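Vestitone reductase (Medicago sativa, PDB 2P4H) catalyses the stereospecific, NADPH-dependent reduction of (3R)-vestitone, the penultimate step in making the phytoalexin medicarpin, as a monomeric plant defence enzyme. Local coordinates at residues 64-67 against 68-71; 226-229 against 230-233; 303-306 against 307-310. All coordinates share one frame; numbering follows the deposited sequence.

Interaction 1: 64-67 against 68-71; sequences NPDS and FAAA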
loop_
_atom_site.group_PDB
_atom_site.type_symbol
_atom_site.label_atom_id
_atom_site.label_comp_id
_atom_site.label_asym_id
_atom_site.label_seq_id
_atom_site.Cartn_x
_atom_site.Cartn_y
_atom_site.Cartn_z
ATOM N N ASN A 64 18.806 10.857 -2.662
ATOM C CA ASN A 64 19.912 11.325 -1.823
ATOM C C ASN A 64 19.759 10.909 -0.365
ATOM O O ASN A 64 18.999 11.517 0.386
ATOM C CB ASN A 64 20.037 12.847 -1.907
ATOM C CG ASN A 64 21.169 13.388 -1.049
ATOM O OD1 ASN A 64 21.989 12.629 -0.528
ATOM N ND2 ASN A 64 21.226 14.710 -0.907
ATOM N N PRO A 65 20.494 9.869 0.056
ATOM C CA PRO A 65 20.415 9.391 1.440
ATOM C C PRO A 65 20.599 10.494 2.482
ATOM O O PRO A 65 19.855 10.568 3.458
ATOM C CB PRO A 65 21.525 8.342 1.509
ATOM C CG PRO A 65 21.582 7.819 0.107
ATOM C CD PRO A 65 21.470 9.080 -0.714
ATOM N N ASP A 66 21.588 11.357 2.274
ATOM C CA ASP A 66 21.846 12.427 3.227
ATOM C C ASP A 66 20.675 13.386 3.415
ATOM O O ASP A 66 20.524 13.976 4.482
ATOM C CB ASP A 66 23.082 13.225 2.815
ATOM C CG ASP A 66 23.435 14.297 3.826
ATOM O OD1 ASP A 66 23.840 13.943 4.955
ATOM O OD2 ASP A 66 23.292 15.492 3.497
ATOM N N SER A 67 19.847 13.549 2.387
ATOM C CA SER A 67 18.708 14.456 2.488
ATOM C C SER A 67 17.656 13.943 3.474
ATOM O O SER A 67 16.719 14.665 3.815
ATOM C CB SER A 67 18.066 14.673 1.114
ATOM O OG SER A 67 17.280 13.560 0.721
ATOM N N PHE A 68 17.816 12.699 3.924
ATOM C CA PHE A 68 16.889 12.091 4.882
ATOM C C PHE A 68 17.437 12.074 6.307
ATOM O O PHE A 68 16.722 11.712 7.241
ATOM C CB PHE A 68 16.576 10.644 4.483
ATOM C CG PHE A 68 15.655 10.523 3.307
ATOM C CD1 PHE A 68 14.287 10.744 3.454
ATOM C CD2 PHE A 68 16.151 10.190 2.052
ATOM C CE1 PHE A 68 13.427 10.637 2.364
ATOM C CE2 PHE A 68 15.301 10.081 0.955
ATOM C CZ PHE A 68 13.936 10.305 1.112
ATOM N N ALA A 69 18.700 12.456 6.474
ATOM C CA ALA A 69 19.335 12.439 7.791
ATOM C C ALA A 69 18.523 13.102 8.899
ATOM O O ALA A 69 18.300 12.504 9.951
ATOM C CB ALA A 69 20.723 13.072 7.708
ATOM N N ALA A 70 18.076 14.331 8.669
ATOM C CA ALA A 70 17.301 15.039 9.678
ATOM C C ALA A 70 15.930 14.404 9.910
ATOM O O ALA A 70 15.463 14.313 11.045
ATOM C CB ALA A 70 17.136 16.501 9.273
ATOM N N ALA A 71 15.294 13.958 8.831
ATOM C CA ALA A 71 13.971 13.355 8.923
ATOM C C ALA A 71 13.911 12.051 9.716
ATOM O O ALA A 71 12.874 11.735 10.301
ATOM C CB ALA A 71 13.406 13.133 7.523
HETATM O O HOH W 1 19.323 15.802 6.307
HETATM O O HOH W 2 15.748 15.235 6.296
#
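Three successive i to i+3 turns, starting at Asn64, Pro65 and Asp66, make up this local surface contact, in the loop that leads from strand 55-57 into the short helix 69-72. Phe68 N bonds to Pro65 O at 3.0 Å, and Ala69 N repeats the step to Asp66 O at 3.1 Å. One residue earlier, Asn64 O is gripped twice, by Ser67 N and by Ser67 OG, the hydroxyl donating over 2.7 Å in the carbonyl plane. With chi1 at 76°, OG stands between its own N and carbonyl carbon, the rotation that brings it to the carbonyl oxygen of Asn64. That same oxygen lies 3.6 Å from Phe68 CD2, while Pro65 O sits at the edge of that ring. Two waters bridge the next steps, one from Asp66 O to Ala70 N and the other from Ser67 O to Ala71 N, standing in for direct i to i+4 bonds. Ser67 OG also pairs with Asp61 N, and an alanine here would probably leave that amide without its mate and Asn64 O with one donor fewer. Phe68 turns inward, its ring set against Thr31 of strand 27-31, Ile107 and Ala110 of helix 95-111, and Ala60 and Leu62 of the preceding loop.

Interaction 2: 226-229 against 230-233; sequences HVDD and VARA
An N-capped helix start carries this contact: His226 ends strand 219-226 and caps helix 227-239 in the Rossmann-type reductase fold. Its ND1 accepts from Asp228 N at 2.9 Å, the amide lying practically in the imidazole plane, while His226 O takes Val230 N at 3.2 Å as the helix begins. At the other end of the ring, NE2 pairs with Asp311, which probably fixes the rotation of the imidazole. Regular i to i+4 bonds follow, with Val227 O receiving Ala231 N, Asp228 O receiving Arg232 N and Asp229 O receiving Ala233 N. Val230 places CG2 3.6 Å from His226 O and packs on Leu13, a residue predicted to bind NADP(+), which brings this first turn up against helix 12-23. The carboxylate of Asp228 is taken up elsewhere, OD2 by Tyr303 OH and OD1 by Trp16 NE1, and OD2 comes no closer to Arg232 than 4.1 Å, at CD. Asp229 and Arg232 instead run side by side. A bend at chi3 (62°) folds the arginine back so that NH1, which also meets Asp300 O, reaches its neighbour one turn earlier. There Asp229 OD1, which also takes Lys302 N, lies near the guanidinium plane, at its edge; the hydrogen bond within its 2.8 Å salt bridge to Arg232 NH1 is weak, the N-H...O angle only 127°, with the two flat groups 72° apart.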
loop_
_atom_site.group_PDB
_atom_site.type_symbol
_atom_site.label_atom_id
_atom_site.label_comp_id
_atom_site.label_asym_id
_atom_site.label_seq_id
_atom_site.Cartn_x
_atom_site.Cartn_y
_atom_site.Cartn_z
ATOM N N HIS A 226 -8.290 -3.513 3.786
ATOM C CA HIS A 226 -8.806 -2.248 4.306
ATOM C C HIS A 226 -7.590 -1.384 4.645
ATOM O O HIS A 226 -6.654 -1.849 5.299
ATOM C CB HIS A 226 -9.641 -2.499 5.567
ATOM C CG HIS A 226 -10.420 -1.305 6.027
ATOM N ND1 HIS A 226 -9.819 -0.129 6.424
ATOM C CD2 HIS A 226 -11.754 -1.108 6.155
ATOM C CE1 HIS A 226 -10.750 0.740 6.776
ATOM N NE2 HIS A 226 -11.932 0.171 6.621
ATOM N N VAL A 227 -7.602 -0.130 4.202
ATOM C CA VAL A 227 -6.481 0.764 4.454
ATOM C C VAL A 227 -6.107 0.889 5.932
ATOM O O VAL A 227 -4.927 0.995 6.265
ATOM C CB VAL A 227 -6.744 2.178 3.862
ATOM C CG1 VAL A 227 -7.850 2.883 4.627
ATOM C CG2 VAL A 227 -5.462 3.001 3.884
ATOM N N ASP A 228 -7.091 0.870 6.829
ATOM C CA ASP A 228 -6.747 0.995 8.240
ATOM C C ASP A 228 -6.091 -0.276 8.773
ATOM O O ASP A 228 -5.329 -0.223 9.744
ATOM C CB ASP A 228 -7.966 1.371 9.086
ATOM C CG ASP A 228 -7.568 1.927 10.442
ATOM O OD1 ASP A 228 -6.732 2.853 10.472
ATOM O OD2 ASP A 228 -8.082 1.443 11.474
ATOM N N ASP A 229 -6.381 -1.424 8.165
ATOM C CA ASP A 229 -5.705 -2.636 8.608
ATOM C C ASP A 229 -4.249 -2.555 8.141
ATOM O O ASP A 229 -3.358 -3.099 8.791
ATOM C CB ASP A 229 -6.379 -3.901 8.068
ATOM C CG ASP A 229 -7.452 -4.434 9.010
ATOM O OD1 ASP A 229 -7.261 -4.326 10.242
ATOM O OD2 ASP A 229 -8.469 -4.973 8.530
ATOM N N VAL A 230 -3.997 -1.867 7.026
ATOM C CA VAL A 230 -2.619 -1.722 6.564
ATOM C C VAL A 230 -1.864 -0.854 7.572
ATOM O O VAL A 230 -0.719 -1.146 7.914
ATOM C CB VAL A 230 -2.537 -1.067 5.166
ATOM C CG1 VAL A 230 -1.075 -0.851 4.785
ATOM C CG2 VAL A 230 -3.207 -1.958 4.133
ATOM N N ALA A 231 -2.506 0.211 8.050
ATOM C CA ALA A 231 -1.872 1.085 9.033
ATOM C C ALA A 231 -1.640 0.287 10.316
ATOM O O ALA A 231 -0.579 0.377 10.930
ATOM C CB ALA A 231 -2.756 2.303 9.314
ATOM N N ARG A 232 -2.637 -0.500 10.715
ATOM C CA ARG A 232 -2.509 -1.317 11.918
ATOM C C ARG A 232 -1.370 -2.329 11.775
ATOM O O ARG A 232 -0.641 -2.581 12.733
ATOM C CB ARG A 232 -3.826 -2.044 12.214
ATOM C CG ARG A 232 -4.942 -1.120 12.694
ATOM C CD ARG A 232 -6.248 -1.864 12.991
ATOM N NE ARG A 232 -6.099 -2.838 14.069
ATOM C CZ ARG A 232 -5.913 -4.142 13.889
ATOM N NH1 ARG A 232 -5.864 -4.650 12.667
ATOM N NH2 ARG A 232 -5.747 -4.940 14.936
ATOM N N ALA A 233 -1.210 -2.896 10.579
ATOM C CA ALA A 233 -0.144 -3.869 10.340
ATOM C C ALA A 233 1.228 -3.217 10.488
ATOM O O ALA A 233 2.155 -3.838 11.004
ATOM C CB ALA A 233 -0.291 -4.479 8.952
#

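Interaction 3: 303-306 against 307-310; sequences YTIE and DMFD
Thr304 and Asp307 bond to each other twice in a capping box, each side chain accepting from the other's backbone amide, with the edge of the Tyr303 ring beside the carboxylate. Thr304 N reaches Asp307 OD2 over 2.9 Å in an almost straight bond of 170°, meeting the oxygen from above the carboxylate plane. The return bond runs from Asp307 N to Thr304 OG1 at 3.1 Å. A chi1 of 63° on Thr304 puts OG1 between the backbone N and the carbonyl carbon, where it can meet Asp307 N, and sets CG2 beside the backbone N. Each of the two amides thus gains a side-chain acceptor at the helix start, and the carboxylate lies where the positive end of the helix dipole would probably stabilise its charge. OD2 also sits near the plane of the Tyr303 ring, at its edge, 4.0 Å from CD1, with ring and carboxylate planes 89° apart. Beyond the cap, regular bonds continue: Met308 N to Thr304 O, Phe309 N to Ile305 O and Asp310 N to Glu306 O. On the apolar side Ile305 and Phe309 lie alongside one another. Ile305 CG2 is directed there by lying anti to its own N, and it meets the Phe309 ring at the edge, in plane, 3.6 Å from CE2. Met308 CE approaches the same methyl less closely, at 4.2 Å. Ile305 and Phe309 pack on helix 256-266 through Leu262, Met259 and Leu263, and Ile305 also rests on Phe252 and Val254 of strand 252-255. Met308 reaches Phe252 as well and, with Phe309, covers Met224 of strand 219-226, so helix 305-319 is set against both helix and strands.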
loop_
_atom_site.group_PDB
_atom_site.type_symbol
_atom_site.label_atom_id
_atom_site.label_comp_id
_atom_site.label_asym_id
_atom_site.label_seq_id
_atom_site.Cartn_x
_atom_site.Cartn_y
_atom_site.Cartn_z
ATOM N N TYR A 303 -11.038 -5.217 10.172
ATOM C CA TYR A 303 -12.157 -4.948 9.278
ATOM C C TYR A 303 -12.610 -6.066 8.352
ATOM O O TYR A 303 -11.825 -6.918 7.942
ATOM C CB TYR A 303 -11.822 -3.711 8.447
ATOM C CG TYR A 303 -11.468 -2.521 9.299
ATOM C CD1 TYR A 303 -12.466 -1.712 9.843
ATOM C CD2 TYR A 303 -10.141 -2.219 9.597
ATOM C CE1 TYR A 303 -12.150 -0.632 10.659
ATOM C CE2 TYR A 303 -9.812 -1.141 10.417
ATOM C CZ TYR A 303 -10.823 -0.352 10.943
ATOM O OH TYR A 303 -10.505 0.719 11.743
ATOM N N THR A 304 -13.897 -6.035 8.023
ATOM C CA THR A 304 -14.496 -7.008 7.127
ATOM C C THR A 304 -14.581 -6.401 5.730
ATOM O O THR A 304 -14.349 -5.202 5.543
ATOM C CB THR A 304 -15.929 -7.352 7.561
ATOM O OG1 THR A 304 -16.741 -6.172 7.471
ATOM C CG2 THR A 304 -15.950 -7.871 8.994
ATOM N N ILE A 305 -14.918 -7.234 4.754
ATOM C CA ILE A 305 -15.070 -6.772 3.385
ATOM C C ILE A 305 -16.174 -5.713 3.350
ATOM O O ILE A 305 -16.055 -4.703 2.654
ATOM C CB ILE A 305 -15.438 -7.940 2.442
ATOM C CG1 ILE A 305 -14.230 -8.865 2.264
ATOM C CG2 ILE A 305 -15.900 -7.402 1.096
ATOM C CD1 ILE A 305 -14.523 -10.120 1.450
ATOM N N GLU A 306 -17.242 -5.931 4.110
ATOM C CA GLU A 306 -18.335 -4.967 4.148
ATOM C C GLU A 306 -17.863 -3.622 4.705
ATOM O O GLU A 306 -18.238 -2.567 4.186
ATOM C CB GLU A 306 -19.502 -5.519 4.976
ATOM C CG GLU A 306 -20.160 -6.754 4.359
ATOM C CD GLU A 306 -19.623 -8.073 4.906
ATOM O OE1 GLU A 306 -18.389 -8.231 5.044
ATOM O OE2 GLU A 306 -20.447 -8.969 5.188
ATOM N N ASP A 307 -17.032 -3.654 5.747
ATOM C CA ASP A 307 -16.504 -2.423 6.342
ATOM C C ASP A 307 -15.683 -1.657 5.311
ATOM O O ASP A 307 -15.784 -0.435 5.191
ATOM C CB ASP A 307 -15.573 -2.713 7.525
ATOM C CG ASP A 307 -16.277 -3.349 8.701
ATOM O OD1 ASP A 307 -17.483 -3.089 8.902
ATOM O OD2 ASP A 307 -15.600 -4.093 9.443
ATOM N N MET A 308 -14.848 -2.391 4.585
ATOM C CA MET A 308 -13.983 -1.802 3.571
ATOM C C MET A 308 -14.774 -1.055 2.499
ATOM O O MET A 308 -14.478 0.105 2.191
ATOM C CB MET A 308 -13.135 -2.904 2.936
ATOM C CG MET A 308 -12.214 -2.431 1.829
ATOM S SD MET A 308 -11.371 -3.814 1.048
ATOM C CE MET A 308 -12.760 -4.696 0.347
ATOM N N PHE A 309 -15.773 -1.716 1.927
ATOM C CA PHE A 309 -16.589 -1.082 0.903
ATOM C C PHE A 309 -17.410 0.071 1.467
ATOM O O PHE A 309 -17.537 1.108 0.819
ATOM C CB PHE A 309 -17.519 -2.105 0.237
ATOM C CG PHE A 309 -16.848 -2.938 -0.822
ATOM C CD1 PHE A 309 -16.434 -2.358 -2.019
ATOM C CD2 PHE A 309 -16.608 -4.292 -0.617
ATOM C CE1 PHE A 309 -15.787 -3.116 -3.000
ATOM C CE2 PHE A 309 -15.960 -5.060 -1.591
ATOM C CZ PHE A 309 -15.549 -4.468 -2.784
ATOM N N ASP A 310 -17.958 -0.087 2.670
ATOM C CA ASP A 310 -18.764 0.989 3.228
ATOM C C ASP A 310 -17.946 2.230 3.537
ATOM O O ASP A 310 -18.384 3.346 3.259
ATOM C CB ASP A 310 -19.502 0.547 4.492
ATOM C CG ASP A 310 -20.589 1.530 4.883
ATOM O OD1 ASP A 310 -21.533 1.709 4.083
ATOM O OD2 ASP A 310 -20.493 2.130 5.974
#

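Overall arrangement
The three contacts come one after another along the chain, each at or near the start of a helix. Interaction 1 stands apart at the rim of the seven-stranded parallel sheet, beside strand 27-31, its centre about 27 Å from that of interaction 2 and 38 Å from that of interaction 3, across the chain's centre. Interactions 2 and 3 touch, their centres about 12 Å apart. Tyr303 joins them: its ring stacks on His226, and its backbone N probably bonds to Asp229 OD2. Through this residue the C-terminal helix 305-319 is tied to helix 227-239, which packs on helix 12-23, the helix that leads out of the predicted NADP(+)-binding glycine-rich turn.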